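Local coordinates for protein mannose-6-phosphate isomerase (PDB 1QWR) that probably interconverts D-mannose 6-phosphate and D-fructose 6-phosphate, using one bound zinc ion per subunit, at residues I160-K163 / F167-V170; E109-E114 / F214-N219; E66-E69 / V74-G77. All blocks are in the same frame, centred on the assembly; numbering follows the deposited sequence. Where two conformers were deposited one is given.

The three contacts illustrate how a cupin-based enzyme combines a zinc site with local packing and longer-range ties. Interaction 1 lies near the metal: the side chain of Tyr168 is about 10 Å from the zinc ion held by His101, Glu119 and His176. Interaction 2 joins residues a hundred positions apart at the surface; side chain to side chain, Glu111 is about 9 Å from His101 and Lys216 about 9 Å from the probable active-site Arg196. Interaction 1 falls between its two segments in sequence, contact centres about 25 Å apart. Interaction 3 is buried away from the annotated sites, about 32 Å centre to centre from interaction 1 across the chain's centre and about 29 Å from interaction 2.

Interaction 1: residues I160-K163 / F167-V170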
# COMPACT_ATOMS: atom_id res chain seq x y z
N ILE A 160 -16.80 2.08 8.85
CA ILE A 160 -17.29 2.42 7.51
C ILE A 160 -17.50 1.13 6.75
O ILE A 160 -16.64 0.25 6.75
CB ILE A 160 -16.27 3.28 6.75
CG1 ILE A 160 -16.02 4.59 7.51
CG2 ILE A 160 -16.79 3.55 5.34
CD1 ILE A 160 -15.03 5.52 6.81
N LYS A 161 -18.67 1.02 6.11
CA LYS A 161 -19.02 -0.16 5.33
C LYS A 161 -18.33 -0.00 3.99
O LYS A 161 -18.46 1.03 3.34
CB LYS A 161 -20.53 -0.23 5.14
CG LYS A 161 -21.06 -1.65 5.11
CD LYS A 161 -20.33 -2.47 4.06
CE LYS A 161 -20.64 -3.94 4.20
NZ LYS A 161 -19.66 -4.74 3.44
N ILE A 162 -17.61 -1.03 3.56
CA ILE A 162 -16.87 -0.96 2.30
C ILE A 162 -17.34 -1.94 1.23
O ILE A 162 -18.00 -2.93 1.53
CB ILE A 162 -15.37 -1.21 2.53
CG1 ILE A 162 -15.17 -2.64 3.04
CG2 ILE A 162 -14.82 -0.20 3.53
CD1 ILE A 162 -13.70 -3.12 3.01
N LYS A 163 -16.95 -1.67 -0.01
CA LYS A 163 -17.29 -2.53 -1.14
C LYS A 163 -16.12 -2.52 -2.14
O LYS A 163 -15.26 -1.64 -2.09
CB LYS A 163 -18.56 -2.00 -1.83
CG LYS A 163 -18.41 -0.64 -2.51
CD LYS A 163 -19.75 -0.15 -3.07
CE LYS A 163 -19.65 1.27 -3.62
NZ LYS A 163 -19.21 1.29 -5.05
N PHE A 167 -11.95 3.50 -2.27
CA PHE A 167 -10.61 4.02 -2.01
C PHE A 167 -10.67 4.84 -0.74
O PHE A 167 -11.57 5.67 -0.59
CB PHE A 167 -10.10 4.92 -3.13
CG PHE A 167 -8.71 5.48 -2.88
CD1 PHE A 167 -7.57 4.80 -3.33
CD2 PHE A 167 -8.54 6.69 -2.22
CE1 PHE A 167 -6.28 5.33 -3.12
CE2 PHE A 167 -7.26 7.22 -2.00
CZ PHE A 167 -6.13 6.53 -2.46
N TYR A 168 -9.74 4.60 0.18
CA TYR A 168 -9.67 5.34 1.44
C TYR A 168 -8.28 5.91 1.67
O TYR A 168 -7.29 5.20 1.57
CB TYR A 168 -10.05 4.45 2.63
CG TYR A 168 -11.46 3.95 2.56
CD1 TYR A 168 -11.76 2.74 1.94
CD2 TYR A 168 -12.53 4.74 3.01
CE1 TYR A 168 -13.09 2.33 1.75
CE2 TYR A 168 -13.85 4.34 2.83
CZ TYR A 168 -14.13 3.15 2.19
OH TYR A 168 -15.44 2.78 1.94
N TYR A 169 -8.23 7.20 2.00
CA TYR A 169 -6.96 7.85 2.29
C TYR A 169 -6.83 7.84 3.81
O TYR A 169 -7.79 8.18 4.52
CB TYR A 169 -6.99 9.27 1.74
CG TYR A 169 -5.69 10.00 1.88
CD1 TYR A 169 -4.61 9.68 1.06
CD2 TYR A 169 -5.54 11.04 2.79
CE1 TYR A 169 -3.41 10.38 1.14
CE2 TYR A 169 -4.34 11.75 2.88
CZ TYR A 169 -3.28 11.42 2.05
OH TYR A 169 -2.14 12.16 2.08
N VAL A 170 -5.66 7.45 4.31
CA VAL A 170 -5.44 7.33 5.76
C VAL A 170 -4.25 8.17 6.22
O VAL A 170 -3.13 7.68 6.31
CB VAL A 170 -5.18 5.86 6.16
CG1 VAL A 170 -5.26 5.71 7.69
CG2 VAL A 170 -6.19 4.95 5.47
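Tyr168 meets Ile160 and Ile162 where the chain enters the second conserved cupin motif, G(X)5PXG(X)2H, whose histidine here is the zinc ligand His176. Two residues touch one: the CG2 methyls of both isoleucines converge on the phenol end of the tyrosine, on the same side of its ring plane, each arriving obliquely. Ile162 comes closer, with CG2 3.5 Å from Tyr168 CE1 and 3.4 Å from Tyr168 OH. Ile160 touches the ring carbon on the other side of the hydroxyl, its CG2 lying 3.9 Å from Tyr168 CE2, and the isoleucine and the tyrosine run antiparallel past one another.

Torsions explain how Ile162 faces both the tyrosine and strand 119-126. Its CG1 stands between the backbone N and the carbonyl carbon (chi1 64°), which leaves CG2 anti to the carbonyl carbon, facing the tyrosine; beyond the contact the side chain also touches Ile123 and Cys126 of that strand. Packing alone joins the two segments, and the phenol oxygen finds its polar partner within the turn between them, in a hydrogen bond with Asp166 OD2. The same carboxylate oxygen accepts from Lys163 N, so Asp166 ties the tyrosine to the backbone of the turn.

Ile160 is backbone-bonded to Ile132 of strand 131-136 and Tyr168 to Trp121 of strand 119-126, which places the segments in different antiparallel sheets. They pack around the turn before strand 167-170, the strand that runs on toward His176, a turn and strand of the second cupin motif as in the cupin beta-barrel.

Interaction 2: residues E109-E114 / F214-N219; sequences ENEEGE and FAKAVN
Lys216 and Glu111 form the ionic part of this contact, a salt bridge between helix 214-220 and the residue just past helix 104-110. The two chains reach for each other across the gap, and Lys216 NZ ends 2.6 Å from Glu111 OE2. The ammonium meets that oxygen on its syn side, 20° out of the carboxylate plane. Tyr195 OH is hydrogen-bonded to the same oxygen, so OE2 is gripped from two parts of the fold, which should favour the ionised carboxylate.

A second polar link is weaker. Lys216 NZ is also 3.5 Å from the backbone oxygen Asn110 O, a long and weak hydrogen bond. That carbonyl and Glu111 OE2 are both acceptors, set 3.2 Å apart, and the positive charge close to both probably offsets their mutual repulsion.

Van der Waals contact comes from the lysine stem. Extended beyond CG, with chi2 at -175°, it spans the gap between the segments and brings CE to 4.3 Å from Asn110 CB. Tyr106 and Tyr195 also touch this side chain, while Asn110 turns its own amide nitrogen back to Tyr106 O.

Local bonds shape each side. Glu111 to Glu114 make a type I' beta turn, closed by Glu114 N to Glu111 O at 3.2 Å, and Gly113 takes up a positive phi within it. On the helix, Ala215 O receives both the backbone N and the side-chain ND2 of Asn219.

Arg196, the probable active-site residue, follows Tyr195 directly in sequence. The whole is a surface salt bridge across about a hundred residues of sequence, a charged tie from helix 214-220 to the turn that follows helix 104-110, near the isomerase active-site region: the side chain of Lys216 is about 9 Å from that of Arg196, and that of Glu111 about 9 Å from that of the zinc ligand His101.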
# COMPACT_ATOMS: atom_id res chain seq x y z
N GLU A 109 11.64 11.23 15.34
CA GLU A 109 12.05 11.47 16.73
C GLU A 109 12.02 10.24 17.62
O GLU A 109 12.91 10.06 18.47
CB GLU A 109 11.15 12.55 17.36
CG GLU A 109 11.40 13.95 16.81
CD GLU A 109 12.84 14.38 17.02
OE1 GLU A 109 13.24 14.51 18.19
OE2 GLU A 109 13.56 14.57 16.03
N ASN A 110 11.01 9.40 17.45
CA ASN A 110 10.85 8.23 18.31
C ASN A 110 11.19 6.88 17.71
O ASN A 110 11.28 5.89 18.45
CB ASN A 110 9.42 8.20 18.85
CG ASN A 110 9.09 9.42 19.66
OD1 ASN A 110 9.26 9.44 20.88
ND2 ASN A 110 8.63 10.47 18.98
N GLU A 111 11.37 6.82 16.39
CA GLU A 111 11.69 5.55 15.74
C GLU A 111 12.98 5.64 14.94
O GLU A 111 13.10 5.08 13.85
CB GLU A 111 10.54 5.09 14.81
CG GLU A 111 9.15 4.94 15.48
CD GLU A 111 9.18 4.13 16.77
OE1 GLU A 111 9.86 3.08 16.82
OE2 GLU A 111 8.51 4.54 17.74
N GLU A 112 13.94 6.38 15.48
CA GLU A 112 15.26 6.51 14.88
C GLU A 112 15.34 6.82 13.37
O GLU A 112 15.99 6.10 12.60
CB GLU A 112 16.05 5.25 15.21
CG GLU A 112 16.29 5.12 16.71
CD GLU A 112 17.23 6.20 17.23
OE1 GLU A 112 18.44 6.06 17.00
OE2 GLU A 112 16.77 7.19 17.86
N GLY A 113 14.67 7.90 12.97
CA GLY A 113 14.72 8.32 11.58
C GLY A 113 13.78 7.64 10.60
O GLY A 113 13.82 7.92 9.40
N GLU A 114 12.96 6.73 11.11
CA GLU A 114 11.99 6.03 10.27
C GLU A 114 11.03 7.10 9.75
O GLU A 114 10.76 8.08 10.43
CB GLU A 114 11.21 5.03 11.11
CG GLU A 114 10.25 4.15 10.35
CD GLU A 114 10.95 2.94 9.76
OE1 GLU A 114 10.28 2.10 9.14
OE2 GLU A 114 12.17 2.82 9.94
N PHE A 214 0.61 1.61 23.58
CA PHE A 214 -0.42 2.52 24.06
C PHE A 214 -0.02 4.01 24.12
O PHE A 214 -0.68 4.85 23.53
CB PHE A 214 -0.91 2.05 25.44
CG PHE A 214 -2.28 2.56 25.82
CD1 PHE A 214 -3.00 3.39 24.96
CD2 PHE A 214 -2.84 2.22 27.05
CE1 PHE A 214 -4.26 3.87 25.32
CE2 PHE A 214 -4.10 2.70 27.42
CZ PHE A 214 -4.81 3.52 26.55
N ALA A 215 1.06 4.32 24.83
CA ALA A 215 1.52 5.70 24.99
C ALA A 215 1.82 6.34 23.65
O ALA A 215 1.33 7.43 23.34
CB ALA A 215 2.77 5.73 25.87
N LYS A 216 2.63 5.66 22.85
CA LYS A 216 2.99 6.20 21.55
C LYS A 216 1.78 6.41 20.66
O LYS A 216 1.71 7.40 19.93
CB LYS A 216 4.02 5.31 20.86
CG LYS A 216 5.43 5.45 21.43
CD LYS A 216 6.44 4.63 20.66
CE LYS A 216 7.86 4.94 21.09
NZ LYS A 216 8.85 4.19 20.29
N ALA A 217 0.83 5.48 20.70
CA ALA A 217 -0.37 5.60 19.88
C ALA A 217 -1.15 6.84 20.29
O ALA A 217 -1.61 7.62 19.45
CB ALA A 217 -1.26 4.36 20.04
N VAL A 218 -1.30 7.03 21.59
CA VAL A 218 -2.05 8.20 22.06
C VAL A 218 -1.32 9.48 21.68
O VAL A 218 -1.93 10.47 21.25
CB VAL A 218 -2.28 8.11 23.58
CG1 VAL A 218 -3.01 9.35 24.06
CG2 VAL A 218 -3.13 6.86 23.88
N ASN A 219 0.00 9.47 21.81
CA ASN A 219 0.80 10.65 21.44
C ASN A 219 0.70 10.95 19.94
O ASN A 219 0.63 12.11 19.54
CB ASN A 219 2.26 10.43 21.80
CG ASN A 219 2.58 10.82 23.23
OD1 ASN A 219 2.64 12.02 23.55
ND2 ASN A 219 2.77 9.84 24.09

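Interaction 3: residues E66-E69 / V74-G77; sequences ELWE and VFGG
Phe75 reaches from the loop after helix 64-70 back onto that helix, touching Trp68 with the root of its side chain and Leu67 with the far end. At the start, Phe75 CB lies 3.8 Å from Trp68 CZ3. With CG anti to its own carbonyl carbon (chi1 -53°), the side chain then carries the ring in toward the helix. Phe75 CG is 3.7 Å from Trp68 CE3, and the two branches part from there. CD2 comes within 3.7 Å of Trp68 CE3; CD1 is slightly farther, at 4.1 Å from the same Trp68 CE3.

Further out the indole gives way to Leu67. Phe75 CE2 sits 3.7 Å from the backbone oxygen Leu67 O, which lies at the ring edge and in its plane, where the weakly positive ring hydrogens would be expected to suit a carbonyl. CZ, the tip, approaches the Leu67 CB methylene at 4.1 Å.

Seen as a whole, the phenyl is held on both faces. Trp68 CE3 stands over one, offset toward the rim; Val74 CG1, from the preceding residue, stands over the centre of the other, 3.7 Å above the plane. The two aromatic planes are inclined at 55°, an oblique pair. The indole is fixed in turn by its NE1 bond to Gly80 O and by a cation-pi contact with Arg72.

Around this core, Leu67 and Val74 both rest on Ile9 of strand 9-17, Val74 is backbone-bonded to Ala301 just past strand 296-299, and Phe270, preceding strand 271-276, meets the Phe75 ring edge-to-face, so helix 64-70 and its following loop pack against strand 9-17 and the chain flanking strands 271-276 and 296-299.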
# COMPACT_ATOMS: atom_id res chain seq x y z
N GLU A 66 19.42 -0.56 -3.47
CA GLU A 66 20.64 -0.36 -4.26
C GLU A 66 20.32 0.49 -5.51
O GLU A 66 21.13 1.31 -5.94
CB GLU A 66 21.26 -1.71 -4.65
CG GLU A 66 22.51 -1.58 -5.51
CD GLU A 66 23.34 -2.85 -5.57
OE1 GLU A 66 24.32 -2.89 -6.34
OE2 GLU A 66 23.01 -3.81 -4.84
N LEU A 67 19.15 0.29 -6.09
CA LEU A 67 18.75 1.10 -7.25
C LEU A 67 18.60 2.55 -6.83
O LEU A 67 19.08 3.47 -7.48
CB LEU A 67 17.44 0.59 -7.84
CG LEU A 67 17.52 -0.51 -8.88
CD1 LEU A 67 16.17 -0.59 -9.61
CD2 LEU A 67 18.62 -0.20 -9.89
N TRP A 68 17.92 2.78 -5.71
CA TRP A 68 17.75 4.16 -5.27
C TRP A 68 19.09 4.85 -4.96
O TRP A 68 19.32 6.00 -5.34
CB TRP A 68 16.87 4.21 -4.02
CG TRP A 68 16.63 5.58 -3.53
CD1 TRP A 68 17.25 6.23 -2.49
CD2 TRP A 68 15.62 6.46 -4.00
NE1 TRP A 68 16.67 7.46 -2.29
CE2 TRP A 68 15.66 7.62 -3.20
CE3 TRP A 68 14.67 6.37 -5.03
CZ2 TRP A 68 14.79 8.70 -3.40
CZ3 TRP A 68 13.79 7.44 -5.22
CH2 TRP A 68 13.86 8.58 -4.41
N GLU A 69 19.99 4.14 -4.29
CA GLU A 69 21.23 4.78 -3.90
C GLU A 69 22.30 4.87 -4.98
O GLU A 69 23.05 5.86 -5.02
CB GLU A 69 21.79 4.08 -2.66
CG GLU A 69 20.79 4.08 -1.49
CD GLU A 69 21.38 3.50 -0.21
OE1 GLU A 69 22.48 2.91 -0.28
OE2 GLU A 69 20.74 3.64 0.86
N VAL A 74 17.23 6.38 -12.60
CA VAL A 74 16.06 5.54 -12.86
C VAL A 74 14.79 6.21 -12.35
O VAL A 74 13.71 6.06 -12.93
CB VAL A 74 16.25 4.18 -12.15
CG1 VAL A 74 14.93 3.48 -11.95
CG2 VAL A 74 17.20 3.31 -12.97
N PHE A 75 14.95 6.93 -11.24
CA PHE A 75 13.88 7.63 -10.56
C PHE A 75 13.85 9.14 -10.86
O PHE A 75 13.33 9.92 -10.07
CB PHE A 75 14.04 7.41 -9.06
CG PHE A 75 14.14 5.97 -8.70
CD1 PHE A 75 13.00 5.20 -8.59
CD2 PHE A 75 15.39 5.36 -8.55
CE1 PHE A 75 13.09 3.81 -8.34
CE2 PHE A 75 15.48 4.00 -8.30
CZ PHE A 75 14.34 3.21 -8.19
N GLY A 76 14.43 9.53 -12.00
CA GLY A 76 14.41 10.94 -12.38
C GLY A 76 15.21 11.87 -11.50
O GLY A 76 14.98 13.08 -11.48
N GLY A 77 16.18 11.31 -10.78
CA GLY A 77 17.03 12.11 -9.92
C GLY A 77 16.34 12.80 -8.76
O GLY A 77 16.85 13.77 -8.24